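Local atomic coordinates of Lin2118 protein (Listeria innocua, PDB entry 3OOU), a protein that is of unknown function but probably binds specific DNA sequences as a transcription regulator through this C-terminal piece, an AraC-type helix-turn-helix domain. Residues Gly21-Leu24 and Lys25-Gly28; Lys63-Leu66 and Leu67-Asp71. All coordinates share one frame; numbering follows the deposited sequence.

Contact 1: Gly21-Leu24 and Lys25-Gly28; sequences GMSL and KTLG
S23 and T26 each accept the other's backbone N-H on a side-chain oxygen where the loop runs into helix 24-31. In the T26 side chain, CB stands 4.0 Å from S23 O, near the start of the helix. From there the two branches part. OG1 lies between the backbone N and the carbonyl carbon (chi1 68°), which places it beside the incoming loop; there it accepts from S23 N at 2.9 Å, with an N-H...O angle of 162°. The same oxygen also lies over the backbone just before S23, 3.4 Å from M22 CA. The methyl CG2 takes the other direction and rests 3.6 Å from S23 OG.

S23 returns the bond from the N-cap position: S23 OG accepts from T26 N at 3.1 Å. This reciprocal pair is a capping box, a common way to begin an alpha-helix, and it opens the second helix of this all-helical domain, which the AraC-type helix-turn-helix family suggests binds DNA. S23 OG thereby gives T26 N, in the first turn, a side-chain acceptor, while the S23 amide is held by T26. Regular helical bonding follows at once, with L27 N donating to S23 O and G28 N to L24 O.

Beside the box the contact is apolar. L27 CG packs against M22 CG at 4.0 Å, the two side chains slanting across each other; M22, a selenomethionine, has its CG anti to the backbone N (chi1 -169°), which sets that carbon beside L27. M22 also touches I14 and H17 of helix 6-17, and both M22 and L27 reach F50 at the start of helix 50-68. L24 touches F50 and L38.

Contact 2: Lys63-Leu66 and Leu67-Asp71; sequences KEEL and LQTKD
K63 meets L67 through its carbonyl: L67 CG lies 3.3 Å from K63 O, an oxygen buried here with no hydrogen-bond partner. K63 NZ bonds to N60 OD1. E64 follows with two links. Its carbonyl O accepts from both Q68 N and L67 N, the latter from above the carbonyl plane. Its carboxylate, in the conformer given, one of two, is brought round by a bend at chi2 (66°) and takes Q68 NE2 on OE2 at 2.9 Å; the donor comes from above the carboxylate plane, whereas OE2 lies close to the amide plane of Q68, and the two planes stand 43° apart.

E65 O is gripped twice by T69, the first residue to leave helical phi/psi: OG1, at 2.8 Å, adds a side-chain bond to the backbone bond from T69 N, the two approaching from opposite faces of the carbonyl plane. The E65 side chain slants across T69, with OE1 3.4 Å from CG2. E65 OE1 and D71 OD2 lie 4.3 Å apart, and one water donates to both. L66 is buried against I76 and F92, and its carbonyl O bonds to R104 NE, while R104 NH2 binds T69 O and D71 O.

The water bridge probably eases the repulsion between the two carboxylates, with K79 adding a weak, long ion pair to E65.

In the fold
From the N terminus, helix 6-17 leads into the loop where contact 1 closes the turn that starts helix 24-31. Its apolar side chains join that helix to helices 6-17, 35-46 and the start of 50-68, within the first half of the fold. The long helix 50-68 then crosses to the other half, and contact 2 forms at its far end, where the chain turns toward helix 73-79 and meets helices 85-96 and 100-107. The contacts lie in series, neither nesting nor crossing: their centres are 27 Å apart, on opposite sides of the chain's centre. One thus marks a helix start, the other a helix end.

Contact 1: Gly21-Leu24 and Lys25-Gly28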
ATOM      1  N   GLY A  21      -8.652  -5.037  -0.034  1.00 20.40           N
ATOM      2  CA  GLY A  21      -9.215  -3.699  -0.095  1.00 20.18           C
ATOM      3  C   GLY A  21      -9.165  -3.112   1.302  1.00 19.90           C
ATOM      4  O   GLY A  21      -9.646  -3.718   2.266  1.00 20.72           O
HETATM    5  N   MSE A  22      -8.572  -1.936   1.415  1.00 19.28           N
HETATM    6  CA  MSE A  22      -8.371  -1.316   2.709  1.00 18.71           C
HETATM    7  C   MSE A  22      -8.422   0.187   2.576  1.00 18.08           C
HETATM    8  O   MSE A  22      -7.844   0.763   1.648  1.00 18.68           O
HETATM    9  CB  MSE A  22      -7.006  -1.726   3.280  1.00 19.13           C
HETATM   10  CG  MSE A  22      -6.813  -1.342   4.734  1.00 20.36           C
HETATM   11 SE   MSE A  22      -5.057  -1.856   5.332  0.70 22.75          SE
HETATM   12  CE  MSE A  22      -5.043  -3.661   4.750  1.00 22.61           C
ATOM     13  N   SER A  23      -9.107   0.821   3.518  1.00 16.86           N
ATOM     14  CA  SER A  23      -9.150   2.271   3.588  1.00 15.75           C
ATOM     15  C   SER A  23      -9.369   2.668   5.037  1.00 15.12           C
ATOM     16  O   SER A  23      -9.626   1.804   5.896  1.00 15.36           O
ATOM     17  CB  SER A  23     -10.304   2.810   2.735  1.00 15.76           C
ATOM     18  OG  SER A  23     -11.555   2.393   3.268  1.00 16.40           O
ATOM     19  N   LEU A  24      -9.304   3.965   5.315  1.00 14.46           N
ATOM     20  CA  LEU A  24      -9.686   4.448   6.641  1.00 14.56           C
ATOM     21  C   LEU A  24     -11.101   4.015   7.012  1.00 14.84           C
ATOM     22  O   LEU A  24     -11.362   3.693   8.169  1.00 15.43           O
ATOM     23  CB  LEU A  24      -9.532   5.963   6.751  1.00 14.33           C
ATOM     24  CG  LEU A  24      -8.085   6.463   6.754  1.00 14.35           C
ATOM     25  CD1 LEU A  24      -8.078   7.976   6.682  1.00 14.66           C
ATOM     26  CD2 LEU A  24      -7.359   5.976   8.000  1.00 14.72           C
ATOM     27  N   LYS A  25     -12.007   3.990   6.034  1.00 14.98           N
ATOM     28  CA  LYS A  25     -13.389   3.590   6.294  1.00 15.18           C
ATOM     29  C   LYS A  25     -13.492   2.105   6.654  1.00 15.22           C
ATOM     30  O   LYS A  25     -14.181   1.751   7.610  1.00 15.54           O
ATOM     31  CB  LYS A  25     -14.302   3.931   5.109  1.00 15.73           C
ATOM     32  CG  LYS A  25     -14.554   5.416   4.943  1.00 17.96           C
ATOM     33  CD  LYS A  25     -15.587   5.661   3.847  1.00 21.95           C
ATOM     34  CE  LYS A  25     -15.718   7.141   3.535  1.00 24.86           C
ATOM     35  NZ  LYS A  25     -14.495   7.654   2.845  1.00 27.67           N
ATOM     36  N   THR A  26     -12.798   1.235   5.920  1.00 14.97           N
ATOM     37  CA  THR A  26     -12.877  -0.199   6.235  1.00 15.38           C
ATOM     38  C   THR A  26     -12.197  -0.482   7.577  1.00 15.46           C
ATOM     39  O   THR A  26     -12.699  -1.276   8.367  1.00 15.90           O
ATOM     40  CB  THR A  26     -12.300  -1.129   5.125  1.00 15.26           C
ATOM     41  OG1 THR A  26     -10.879  -0.963   5.021  1.00 15.86           O
ATOM     42  CG2 THR A  26     -12.956  -0.847   3.770  1.00 15.40           C
ATOM     43  N   LEU A  27     -11.083   0.199   7.841  1.00 15.55           N
ATOM     44  CA  LEU A  27     -10.382   0.051   9.121  1.00 15.89           C
ATOM     45  C   LEU A  27     -11.236   0.554  10.269  1.00 15.93           C
ATOM     46  O   LEU A  27     -11.308  -0.086  11.312  1.00 16.38           O
ATOM     47  CB  LEU A  27      -9.048   0.787   9.107  1.00 16.17           C
ATOM     48  CG  LEU A  27      -7.958   0.124   8.277  1.00 17.83           C
ATOM     49  CD1 LEU A  27      -6.877   1.139   8.006  1.00 18.78           C
ATOM     50  CD2 LEU A  27      -7.378  -1.096   8.983  1.00 20.36           C
ATOM     51  N   GLY A  28     -11.901   1.686  10.065  1.00 15.98           N
ATOM     52  CA  GLY A  28     -12.785   2.248  11.085  1.00 16.24           C
ATOM     53  C   GLY A  28     -13.900   1.281  11.428  1.00 17.05           C
ATOM     54  O   GLY A  28     -14.260   1.115  12.599  1.00 16.87           O
TER

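Contact 2: Lys63-Leu66 and Leu67-Asp71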
ATOM      1  N   LYS A  63       7.548  -4.147  -6.124  1.00 17.14           N
ATOM      2  CA  LYS A  63       8.857  -4.015  -6.754  1.00 18.12           C
ATOM      3  C   LYS A  63       9.716  -5.268  -6.569  1.00 18.36           C
ATOM      4  O   LYS A  63      10.510  -5.604  -7.445  1.00 19.52           O
ATOM      5  CB  LYS A  63       9.571  -2.733  -6.314  1.00 18.55           C
ATOM      6  CG  LYS A  63      10.236  -2.758  -4.959  1.00 19.44           C
ATOM      7  CD  LYS A  63      10.697  -1.357  -4.591  1.00 22.99           C
ATOM      8  CE  LYS A  63      11.602  -1.350  -3.377  1.00 24.10           C
ATOM      9  NZ  LYS A  63      11.883   0.057  -2.952  1.00 25.51           N
ATOM     10  N   GLU A  64       9.534  -5.969  -5.448  1.00 17.78           N
ATOM     11  CA  GLU A  64      10.251  -7.216  -5.258  0.50 17.79           C
ATOM     12  C   GLU A  64       9.602  -8.334  -6.075  1.00 18.14           C
ATOM     13  O   GLU A  64      10.305  -9.136  -6.684  1.00 18.16           O
ATOM     14  CB  GLU A  64      10.351  -7.577  -3.776  0.50 17.51           C
ATOM     15  CG  GLU A  64      11.194  -8.810  -3.501  0.50 17.08           C
ATOM     16  CD  GLU A  64      12.659  -8.638  -3.842  0.50 17.30           C
ATOM     17  OE1 GLU A  64      13.084  -7.511  -4.173  0.50 17.26           O
ATOM     18  OE2 GLU A  64      13.392  -9.642  -3.765  0.50 17.92           O
ATOM     19  N   GLU A  65       8.269  -8.365  -6.118  1.00 18.34           N
ATOM     20  CA  GLU A  65       7.558  -9.390  -6.870  1.00 19.39           C
ATOM     21  C   GLU A  65       7.887  -9.316  -8.372  1.00 19.87           C
ATOM     22  O   GLU A  65       7.976 -10.345  -9.049  1.00 20.57           O
ATOM     23  CB  GLU A  65       6.049  -9.281  -6.596  1.00 19.62           C
ATOM     24  CG  GLU A  65       5.189 -10.401  -7.185  1.00 21.47           C
ATOM     25  CD  GLU A  65       5.283 -11.723  -6.450  1.00 23.89           C
ATOM     26  OE1 GLU A  65       4.794 -12.721  -7.011  1.00 26.06           O
ATOM     27  OE2 GLU A  65       5.817 -11.787  -5.319  1.00 24.77           O
ATOM     28  N   LEU A  66       8.113  -8.101  -8.867  1.00 20.25           N
ATOM     29  CA  LEU A  66       8.461  -7.868 -10.274  1.00 21.23           C
ATOM     30  C   LEU A  66       9.823  -8.435 -10.640  1.00 21.58           C
ATOM     31  O   LEU A  66      10.100  -8.718 -11.810  1.00 22.38           O
ATOM     32  CB  LEU A  66       8.454  -6.373 -10.589  1.00 21.50           C
ATOM     33  CG  LEU A  66       7.081  -5.744 -10.802  1.00 22.24           C
ATOM     34  CD1 LEU A  66       7.211  -4.242 -10.729  1.00 23.60           C
ATOM     35  CD2 LEU A  66       6.487  -6.185 -12.142  1.00 23.77           C
ATOM     36  N   LEU A  67      10.686  -8.577  -9.643  1.00 21.48           N
ATOM     37  CA  LEU A  67      12.028  -9.078  -9.892  1.00 22.06           C
ATOM     38  C   LEU A  67      12.118 -10.565  -9.603  1.00 22.62           C
ATOM     39  O   LEU A  67      12.908 -11.280 -10.225  1.00 22.92           O
ATOM     40  CB  LEU A  67      13.048  -8.305  -9.057  1.00 21.81           C
ATOM     41  CG  LEU A  67      13.025  -6.780  -9.195  1.00 21.61           C
ATOM     42  CD1 LEU A  67      14.122  -6.170  -8.350  1.00 22.04           C
ATOM     43  CD2 LEU A  67      13.158  -6.342 -10.664  1.00 22.24           C
ATOM     44  N   GLN A  68      11.304 -11.032  -8.663  1.00 22.93           N
ATOM     45  CA  GLN A  68      11.356 -12.430  -8.256  1.00 24.37           C
ATOM     46  C   GLN A  68      10.579 -13.344  -9.184  1.00 25.18           C
ATOM     47  O   GLN A  68      10.809 -14.549  -9.205  1.00 25.84           O
ATOM     48  CB  GLN A  68      10.870 -12.602  -6.812  1.00 24.31           C
ATOM     49  CG  GLN A  68      11.826 -12.049  -5.762  1.00 25.18           C
ATOM     50  CD  GLN A  68      13.217 -12.675  -5.804  1.00 26.78           C
ATOM     51  OE1 GLN A  68      13.412 -13.790  -6.305  1.00 27.36           O
ATOM     52  NE2 GLN A  68      14.195 -11.950  -5.273  1.00 27.69           N
ATOM     53  N   THR A  69       9.652 -12.769  -9.945  1.00 25.67           N
ATOM     54  CA  THR A  69       8.816 -13.548 -10.847  1.00 26.58           C
ATOM     55  C   THR A  69       8.821 -12.943 -12.240  1.00 26.95           C
ATOM     56  O   THR A  69       9.220 -11.795 -12.434  1.00 26.71           O
ATOM     57  CB  THR A  69       7.342 -13.624 -10.361  1.00 26.34           C
ATOM     58  OG1 THR A  69       6.710 -12.349 -10.539  1.00 26.33           O
ATOM     59  CG2 THR A  69       7.260 -14.043  -8.892  1.00 26.49           C
ATOM     60  N   LYS A  70       8.372 -13.734 -13.208  1.00 28.25           N
ATOM     61  CA  LYS A  70       8.104 -13.238 -14.550  1.00 29.22           C
ATOM     62  C   LYS A  70       6.600 -13.171 -14.769  1.00 29.32           C
ATOM     63  O   LYS A  70       6.118 -13.134 -15.909  1.00 29.75           O
ATOM     64  CB  LYS A  70       8.780 -14.126 -15.593  1.00 30.04           C
ATOM     65  CG  LYS A  70      10.267 -13.857 -15.720  1.00 31.93           C
ATOM     66  CD  LYS A  70      10.958 -14.881 -16.615  1.00 35.25           C
ATOM     67  CE  LYS A  70      12.246 -14.312 -17.209  1.00 37.49           C
ATOM     68  NZ  LYS A  70      13.183 -13.764 -16.179  1.00 38.67           N
ATOM     69  N   ASP A  71       5.864 -13.141 -13.659  1.00 29.08           N
ATOM     70  CA  ASP A  71       4.415 -13.078 -13.697  1.00 28.88           C
ATOM     71  C   ASP A  71       3.947 -11.755 -14.287  1.00 27.90           C
ATOM     72  O   ASP A  71       4.683 -10.768 -14.336  1.00 27.29           O
ATOM     73  CB  ASP A  71       3.822 -13.292 -12.300  1.00 29.28           C
ATOM     74  CG  ASP A  71       3.951 -14.728 -11.821  1.00 31.13           C
ATOM     75  OD1 ASP A  71       4.181 -15.636 -12.653  1.00 33.74           O
ATOM     76  OD2 ASP A  71       3.817 -14.957 -10.603  1.00 33.03           O
TER
HETATM   77  O   HOH W   1       3.100 -12.730  -9.017  1.00 35.49           O